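Local atomic coordinates of endo-beta-mannanase (Rhizomucor miehei, PDB entry 4QP0), a protein that probably hydrolyses internal beta-1,4-mannosidic linkages in mannans, galactomannans and glucomannans, as a secreted glycoside hydrolase of family 5. Residues W270-I275 / Q310-D315; A280-A285 / E316-D321. All blocks are in the same frame, centred on the assembly; numbering follows the deposited sequence.

Contact 1: W270-I275 / Q310-D315; sequences WSVQWI and QGTVED
The hydroxyl of Thr312 is turned back to hydrogen-bond the carbonyl of Val308, one turn earlier in its own helix, so OG1 meets Val272 already satisfied and merely packs against CG1 of that valine at 3.7 Å. Val272 and Thr312 belong to two neighbouring outer helices of the TIM barrel, 270-284 and 299-315. The segments here run nearly parallel, crossing at -26°, with their axes 9.6 Å apart at closest approach.

What joins them is a small apolar patch of branched side chains. Thr312 sets its methyl anti to the backbone N, the hydroxyl taking chi1 -55°, and this carries CG2 out to CG2 of Ile275, 3.8 Å away. The same Ile275 methyl also reaches CG2 of Val313 at 3.8 Å, the two side chains meeting at about a right angle; one methyl thus touches two consecutive residues of the partner helix. Ile275 and Val313 are buried, whereas Val272 and Thr312 lie further out and are partly exposed.

Beyond this patch, Ile275 also packs on Leu257 of strand 253-257 and on Trp309 of helix 299-315, while Val313 reaches His352 and Met356 of helix 345-358, the next outer helix. On another side of helix 270-284, CH2 of Trp270 sits 3.6 Å above the ring plane of Trp274, displaced toward the ring's rim.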
ATOM      1  N   TRP A 270      16.021 -16.239  -5.677  1.00 32.04           N
ATOM      2  CA  TRP A 270      15.599 -15.606  -4.418  1.00 30.81           C
ATOM      3  C   TRP A 270      14.214 -15.027  -4.489  1.00 30.23           C
ATOM      4  O   TRP A 270      13.444 -15.131  -3.530  1.00 30.90           O
ATOM      5  CB  TRP A 270      16.597 -14.532  -3.995  1.00 30.25           C
ATOM      6  CG  TRP A 270      16.371 -13.985  -2.600  1.00 30.58           C
ATOM      7  CD1 TRP A 270      16.986 -14.395  -1.414  1.00 30.01           C
ATOM      8  CD2 TRP A 270      15.466 -12.894  -2.200  1.00 29.42           C
ATOM      9  NE1 TRP A 270      16.534 -13.657  -0.345  1.00 30.05           N
ATOM     10  CE2 TRP A 270      15.623 -12.742  -0.743  1.00 29.84           C
ATOM     11  CE3 TRP A 270      14.577 -12.064  -2.875  1.00 29.31           C
ATOM     12  CZ2 TRP A 270      14.911 -11.794  -0.020  1.00 28.77           C
ATOM     13  CZ3 TRP A 270      13.862 -11.109  -2.133  1.00 28.98           C
ATOM     14  CH2 TRP A 270      14.026 -10.983  -0.740  1.00 29.33           C
ATOM     15  N   SER A 271      13.886 -14.433  -5.633  1.00 28.75           N
ATOM     16  CA  SER A 271      12.623 -13.736  -5.820  1.00 28.30           C
ATOM     17  C   SER A 271      11.445 -14.693  -5.923  1.00 28.61           C
ATOM     18  O   SER A 271      10.404 -14.459  -5.311  1.00 28.47           O
ATOM     19  CB  SER A 271      12.683 -12.826  -7.051  1.00 28.29           C
ATOM     20  OG  SER A 271      13.507 -11.695  -6.813  1.00 28.32           O
ATOM     21  N   VAL A 272      11.608 -15.760  -6.706  1.00 28.00           N
ATOM     22  CA  VAL A 272      10.598 -16.796  -6.779  1.00 27.37           C
ATOM     23  C   VAL A 272      10.409 -17.405  -5.397  1.00 26.63           C
ATOM     24  O   VAL A 272       9.285 -17.575  -4.938  1.00 27.32           O
ATOM     25  CB  VAL A 272      10.981 -17.904  -7.772  1.00 27.49           C
ATOM     26  CG1 VAL A 272      10.027 -19.079  -7.644  1.00 27.43           C
ATOM     27  CG2 VAL A 272      10.983 -17.372  -9.196  1.00 28.60           C
ATOM     28  N   GLN A 273      11.509 -17.739  -4.734  1.00 27.11           N
ATOM     29  CA  GLN A 273      11.436 -18.260  -3.363  1.00 28.01           C
ATOM     30  C   GLN A 273      10.716 -17.292  -2.414  1.00 26.99           C
ATOM     31  O   GLN A 273      10.013 -17.725  -1.508  1.00 27.96           O
ATOM     32  CB  GLN A 273      12.831 -18.606  -2.825  1.00 28.96           C
ATOM     33  CG  GLN A 273      12.825 -19.262  -1.453  1.00 30.45           C
ATOM     34  CD  GLN A 273      12.508 -20.744  -1.525  1.00 30.68           C
ATOM     35  OE1 GLN A 273      13.352 -21.538  -1.933  1.00 32.62           O
ATOM     36  NE2 GLN A 273      11.301 -21.125  -1.107  1.00 29.86           N
ATOM     37  N   TRP A 274      10.880 -15.994  -2.647  1.00 26.19           N
ATOM     38  CA  TRP A 274      10.263 -14.949  -1.822  1.00 26.68           C
ATOM     39  C   TRP A 274       8.757 -14.955  -1.918  1.00 26.98           C
ATOM     40  O   TRP A 274       8.061 -14.821  -0.894  1.00 25.33           O
ATOM     41  CB  TRP A 274      10.820 -13.599  -2.256  1.00 26.87           C
ATOM     42  CG  TRP A 274      10.339 -12.380  -1.502  1.00 26.00           C
ATOM     43  CD1 TRP A 274       9.603 -11.313  -2.005  1.00 25.65           C
ATOM     44  CD2 TRP A 274      10.596 -12.031  -0.098  1.00 25.46           C
ATOM     45  NE1 TRP A 274       9.384 -10.365  -1.037  1.00 25.10           N
ATOM     46  CE2 TRP A 274       9.945 -10.732   0.129  1.00 25.66           C
ATOM     47  CE3 TRP A 274      11.264 -12.638   0.952  1.00 26.10           C
ATOM     48  CZ2 TRP A 274       9.976 -10.094   1.366  1.00 25.52           C
ATOM     49  CZ3 TRP A 274      11.292 -11.981   2.198  1.00 26.13           C
ATOM     50  CH2 TRP A 274      10.658 -10.743   2.394  1.00 25.66           C
ATOM     51  N   ILE A 275       8.245 -15.108  -3.145  1.00 25.79           N
ATOM     52  CA  ILE A 275       6.803 -15.200  -3.402  1.00 26.33           C
ATOM     53  C   ILE A 275       6.242 -16.472  -2.763  1.00 27.41           C
ATOM     54  O   ILE A 275       5.320 -16.409  -1.947  1.00 27.21           O
ATOM     55  CB  ILE A 275       6.475 -15.180  -4.924  1.00 26.94           C
ATOM     56  CG1 ILE A 275       6.914 -13.856  -5.557  1.00 26.30           C
ATOM     57  CG2 ILE A 275       4.986 -15.413  -5.177  1.00 26.46           C
ATOM     58  CD1 ILE A 275       7.234 -13.954  -7.032  1.00 25.63           C
ATOM     59  N   GLN A 310       4.892 -14.007 -12.036  1.00 33.59           N
ATOM     60  CA  GLN A 310       3.447 -14.057 -12.156  1.00 33.36           C
ATOM     61  C   GLN A 310       2.949 -15.509 -12.210  1.00 33.98           C
ATOM     62  O   GLN A 310       1.971 -15.860 -11.538  1.00 35.01           O
ATOM     63  CB  GLN A 310       2.989 -13.211 -13.355  1.00 33.97           C
ATOM     64  CG  GLN A 310       3.086 -11.707 -13.079  1.00 33.26           C
ATOM     65  CD  GLN A 310       2.904 -10.823 -14.307  1.00 32.91           C
ATOM     66  OE1 GLN A 310       2.770 -11.307 -15.435  1.00 32.71           O
ATOM     67  NE2 GLN A 310       2.911  -9.512 -14.089  1.00 30.76           N
ATOM     68  N   GLY A 311       3.647 -16.347 -12.982  1.00 33.16           N
ATOM     69  CA  GLY A 311       3.426 -17.793 -12.991  1.00 32.11           C
ATOM     70  C   GLY A 311       3.572 -18.452 -11.629  1.00 31.23           C
ATOM     71  O   GLY A 311       2.861 -19.403 -11.320  1.00 30.56           O
ATOM     72  N   THR A 312       4.492 -17.944 -10.811  1.00 33.29           N
ATOM     73  CA  THR A 312       4.620 -18.377  -9.411  1.00 33.37           C
ATOM     74  C   THR A 312       3.374 -18.019  -8.602  1.00 33.18           C
ATOM     75  O   THR A 312       2.849 -18.860  -7.876  1.00 32.92           O
ATOM     76  CB  THR A 312       5.872 -17.779  -8.731  1.00 33.78           C
ATOM     77  OG1 THR A 312       7.028 -18.108  -9.509  1.00 34.62           O
ATOM     78  CG2 THR A 312       6.047 -18.320  -7.312  1.00 32.02           C
ATOM     79  N   VAL A 313       2.906 -16.778  -8.751  1.00 34.82           N
ATOM     80  CA  VAL A 313       1.709 -16.279  -8.050  1.00 33.54           C
ATOM     81  C   VAL A 313       0.467 -17.108  -8.398  1.00 33.28           C
ATOM     82  O   VAL A 313      -0.362 -17.405  -7.518  1.00 32.38           O
ATOM     83  CB  VAL A 313       1.475 -14.779  -8.331  1.00 33.40           C
ATOM     84  CG1 VAL A 313       0.046 -14.375  -8.023  1.00 33.51           C
ATOM     85  CG2 VAL A 313       2.442 -13.928  -7.522  1.00 33.95           C
ATOM     86  N   GLU A 314       0.354 -17.473  -9.678  1.00 32.09           N
ATOM     87  CA  GLU A 314      -0.697 -18.369 -10.164  1.00 32.32           C
ATOM     88  C   GLU A 314      -0.642 -19.736  -9.477  1.00 31.41           C
ATOM     89  O   GLU A 314      -1.590 -20.129  -8.805  1.00 31.13           O
ATOM     90  CB  GLU A 314      -0.609 -18.522 -11.695  1.00 33.59           C
ATOM     91  CG  GLU A 314      -1.345 -17.425 -12.452  1.00 34.75           C
ATOM     92  CD  GLU A 314      -0.704 -17.051 -13.779  1.00 36.79           C
ATOM     93  OE1 GLU A 314      -0.185 -17.942 -14.491  1.00 37.95           O
ATOM     94  OE2 GLU A 314      -0.733 -15.850 -14.117  1.00 37.68           O
ATOM     95  N   ASP A 315       0.482 -20.438  -9.630  1.00 32.11           N
ATOM     96  CA  ASP A 315       0.654 -21.796  -9.101  1.00 32.61           C
ATOM     97  C   ASP A 315       0.597 -21.890  -7.574  1.00 32.34           C
ATOM     98  O   ASP A 315       0.098 -22.877  -7.028  1.00 32.21           O
ATOM     99  CB  ASP A 315       1.974 -22.391  -9.597  1.00 33.74           C
ATOM    100  CG  ASP A 315       2.036 -22.505 -11.109  1.00 35.43           C
ATOM    101  OD1 ASP A 315       0.976 -22.446 -11.764  1.00 34.29           O
ATOM    102  OD2 ASP A 315       3.154 -22.664 -11.644  1.00 37.52           O
TER

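Contact 2: A280-A285 / E316-D321; sequences AAQADA and EDLAAD
The last turn of helix 270-284 faces the turn that leads from helix 299-315 into strand 320-323, with the CA atoms of Gln282 and Leu318 7.3 Å apart; Asp317, at a phi of +65°, closes the preceding helix in a Schellman motif.

Gln282 carries the contact almost alone. Its chain runs straight out from the helix, CG anti to the backbone N (chi1 178°) and the next torsion extended as well, which delivers the terminal amide to the backbone of the turn. There the amide works with both ends. NE2 donates to the carbonyl O of Asp317 at 2.8 Å, a moderately bent bond; the acceptor lies close to the amide plane of Gln282, although NE2 itself is tilted out of the carbonyl plane of Asp317. OE1 accepts the backbone N of Ala319 at 2.9 Å, in its carbonyl plane and on a lone pair. Bonded to the residues on both sides of Leu318, the amide is fixed in its rotation, and its two ends cannot be swapped without losing both bonds.

OE1 takes a second hydrogen bond from the backbone N of Val289, so this buried oxygen is held by two peptide N-H groups. Apolar atoms border it too: CB of Ala319 at 3.4 Å and CD1 of Leu318 at 3.8 Å.

The carboxylate of Asp317 is engaged separately, in a salt bridge with Lys359 and a hydrogen bond from Tyr20. Through Gln282, then, the end of helix 270-284 is tied to the starts of two adjacent parallel barrel strands, 289-294 and 320-323, while Leu318 fills in between Ala279, Val289, Met291 and Val313.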
ATOM      1  N   ALA A 280       2.981 -19.371   1.063  1.00 27.91           N
ATOM      2  CA  ALA A 280       2.931 -20.379   2.117  1.00 29.11           C
ATOM      3  C   ALA A 280       2.373 -19.782   3.408  1.00 30.44           C
ATOM      4  O   ALA A 280       1.614 -20.436   4.118  1.00 31.39           O
ATOM      5  CB  ALA A 280       4.315 -20.963   2.355  1.00 27.84           C
ATOM      6  N   ALA A 281       2.746 -18.543   3.706  1.00 31.41           N
ATOM      7  CA  ALA A 281       2.264 -17.881   4.923  1.00 33.08           C
ATOM      8  C   ALA A 281       0.767 -17.608   4.811  1.00 33.68           C
ATOM      9  O   ALA A 281       0.065 -17.627   5.818  1.00 34.87           O
ATOM     10  CB  ALA A 281       3.037 -16.601   5.196  1.00 32.12           C
ATOM     11  N   GLN A 282       0.298 -17.377   3.579  1.00 34.43           N
ATOM     12  CA  GLN A 282      -1.132 -17.273   3.261  1.00 32.94           C
ATOM     13  C   GLN A 282      -1.843 -18.596   3.509  1.00 33.87           C
ATOM     14  O   GLN A 282      -2.962 -18.617   4.032  1.00 32.30           O
ATOM     15  CB  GLN A 282      -1.331 -16.873   1.794  1.00 32.25           C
ATOM     16  CG  GLN A 282      -2.787 -16.789   1.347  1.00 30.08           C
ATOM     17  CD  GLN A 282      -2.934 -16.516  -0.141  1.00 30.29           C
ATOM     18  OE1 GLN A 282      -2.742 -15.384  -0.614  1.00 29.47           O
ATOM     19  NE2 GLN A 282      -3.290 -17.552  -0.888  1.00 28.50           N
ATOM     20  N   ALA A 283      -1.203 -19.694   3.109  1.00 33.27           N
ATOM     21  CA  ALA A 283      -1.776 -21.025   3.305  1.00 33.38           C
ATOM     22  C   ALA A 283      -1.713 -21.498   4.762  1.00 32.32           C
ATOM     23  O   ALA A 283      -2.618 -22.181   5.225  1.00 32.12           O
ATOM     24  CB  ALA A 283      -1.107 -22.037   2.390  1.00 31.85           C
ATOM     25  N   ASP A 284      -0.653 -21.134   5.473  1.00 32.12           N
ATOM     26  CA  ASP A 284      -0.405 -21.655   6.825  1.00 34.21           C
ATOM     27  C   ASP A 284      -1.146 -20.871   7.912  1.00 33.93           C
ATOM     28  O   ASP A 284      -1.519 -21.422   8.950  1.00 33.53           O
ATOM     29  CB  ASP A 284       1.103 -21.737   7.108  1.00 33.68           C
ATOM     30  CG  ASP A 284       1.824 -22.666   6.141  1.00 33.55           C
ATOM     31  OD1 ASP A 284       1.160 -23.563   5.580  1.00 33.18           O
ATOM     32  OD2 ASP A 284       3.049 -22.499   5.938  1.00 34.02           O
ATOM     33  N   ALA A 285      -1.326 -19.579   7.679  1.00 34.86           N
ATOM     34  CA  ALA A 285      -2.352 -18.825   8.380  1.00 38.24           C
ATOM     35  C   ALA A 285      -3.508 -18.863   7.393  1.00 39.01           C
ATOM     36  O   ALA A 285      -3.337 -19.313   6.271  1.00 41.90           O
ATOM     37  CB  ALA A 285      -1.898 -17.399   8.665  1.00 37.76           C
ATOM     38  N   GLU A 316       1.126 -20.878  -6.892  1.00 31.27           N
ATOM     39  CA  GLU A 316       1.135 -20.864  -5.435  1.00 31.64           C
ATOM     40  C   GLU A 316      -0.229 -20.458  -4.883  1.00 32.55           C
ATOM     41  O   GLU A 316      -0.460 -20.546  -3.674  1.00 34.60           O
ATOM     42  CB  GLU A 316       2.234 -19.937  -4.899  1.00 31.28           C
ATOM     43  CG  GLU A 316       3.670 -20.442  -5.055  1.00 31.47           C
ATOM     44  CD  GLU A 316       3.942 -21.789  -4.384  1.00 33.15           C
ATOM     45  OE1 GLU A 316       3.378 -22.071  -3.303  1.00 33.88           O
ATOM     46  OE2 GLU A 316       4.738 -22.581  -4.938  1.00 34.53           O
ATOM     47  N   ASP A 317      -1.119 -20.013  -5.776  1.00 32.27           N
ATOM     48  CA  ASP A 317      -2.488 -19.612  -5.432  1.00 33.29           C
ATOM     49  C   ASP A 317      -2.513 -18.377  -4.509  1.00 32.78           C
ATOM     50  O   ASP A 317      -3.363 -18.253  -3.609  1.00 30.00           O
ATOM     51  CB  ASP A 317      -3.251 -20.792  -4.811  1.00 37.97           C
ATOM     52  CG  ASP A 317      -4.688 -20.879  -5.288  1.00 41.83           C
ATOM     53  OD1 ASP A 317      -4.901 -21.155  -6.490  1.00 44.72           O
ATOM     54  OD2 ASP A 317      -5.604 -20.695  -4.456  1.00 43.40           O
ATOM     55  N   LEU A 318      -1.566 -17.470  -4.743  1.00 31.41           N
ATOM     56  CA  LEU A 318      -1.496 -16.226  -4.003  1.00 30.75           C
ATOM     57  C   LEU A 318      -2.725 -15.411  -4.366  1.00 30.54           C
ATOM     58  O   LEU A 318      -3.122 -15.383  -5.541  1.00 29.05           O
ATOM     59  CB  LEU A 318      -0.205 -15.459  -4.330  1.00 30.17           C
ATOM     60  CG  LEU A 318       0.147 -14.281  -3.407  1.00 29.29           C
ATOM     61  CD1 LEU A 318       0.661 -14.746  -2.057  1.00 28.64           C
ATOM     62  CD2 LEU A 318       1.163 -13.361  -4.065  1.00 29.70           C
ATOM     63  N   ALA A 319      -3.317 -14.761  -3.362  1.00 28.22           N
ATOM     64  CA  ALA A 319      -4.601 -14.066  -3.523  1.00 28.77           C
ATOM     65  C   ALA A 319      -4.569 -13.015  -4.623  1.00 29.47           C
ATOM     66  O   ALA A 319      -5.473 -12.961  -5.464  1.00 29.64           O
ATOM     67  CB  ALA A 319      -5.054 -13.450  -2.204  1.00 28.02           C
ATOM     68  N   ALA A 320      -3.520 -12.195  -4.634  1.00 29.38           N
ATOM     69  CA  ALA A 320      -3.395 -11.135  -5.629  1.00 28.61           C
ATOM     70  C   ALA A 320      -2.008 -10.520  -5.645  1.00 30.17           C
ATOM     71  O   ALA A 320      -1.192 -10.754  -4.744  1.00 30.35           O
ATOM     72  CB  ALA A 320      -4.431 -10.058  -5.369  1.00 29.06           C
ATOM     73  N   ASP A 321      -1.751  -9.715  -6.669  1.00 30.52           N
ATOM     74  CA  ASP A 321      -0.498  -8.983  -6.780  1.00 31.20           C
ATOM     75  C   ASP A 321      -0.732  -7.667  -7.500  1.00 30.72           C
ATOM     76  O   ASP A 321      -1.641  -7.560  -8.322  1.00 31.94           O
ATOM     77  CB  ASP A 321       0.521  -9.807  -7.557  1.00 33.67           C
ATOM     78  CG  ASP A 321       0.007 -10.207  -8.930  1.00 35.00           C
ATOM     79  OD1 ASP A 321       0.266  -9.464  -9.905  1.00 35.60           O
ATOM     80  OD2 ASP A 321      -0.686 -11.241  -9.019  1.00 36.51           O
TER

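Both contacts use helix 270-284: contact 1 its first turns against the end of helix 299-315, contact 2 its last turn against the turn that follows that helix. Their centres are 10 Å apart, and Val313 connects them. Its carbonyl O lies 3.0 Å from the N of Leu318, a probable hydrogen bond at the helix end, and its CG1 packs 3.4 Å from OD2 of Asp321. Contact 1 joins helix to helix through methyl groups; contact 2 joins helix to strand entry through an amide. Contact 2 lies at the N-terminal ends of the barrel strands, whereas family 5 enzymes have their active site at the C-terminal ends.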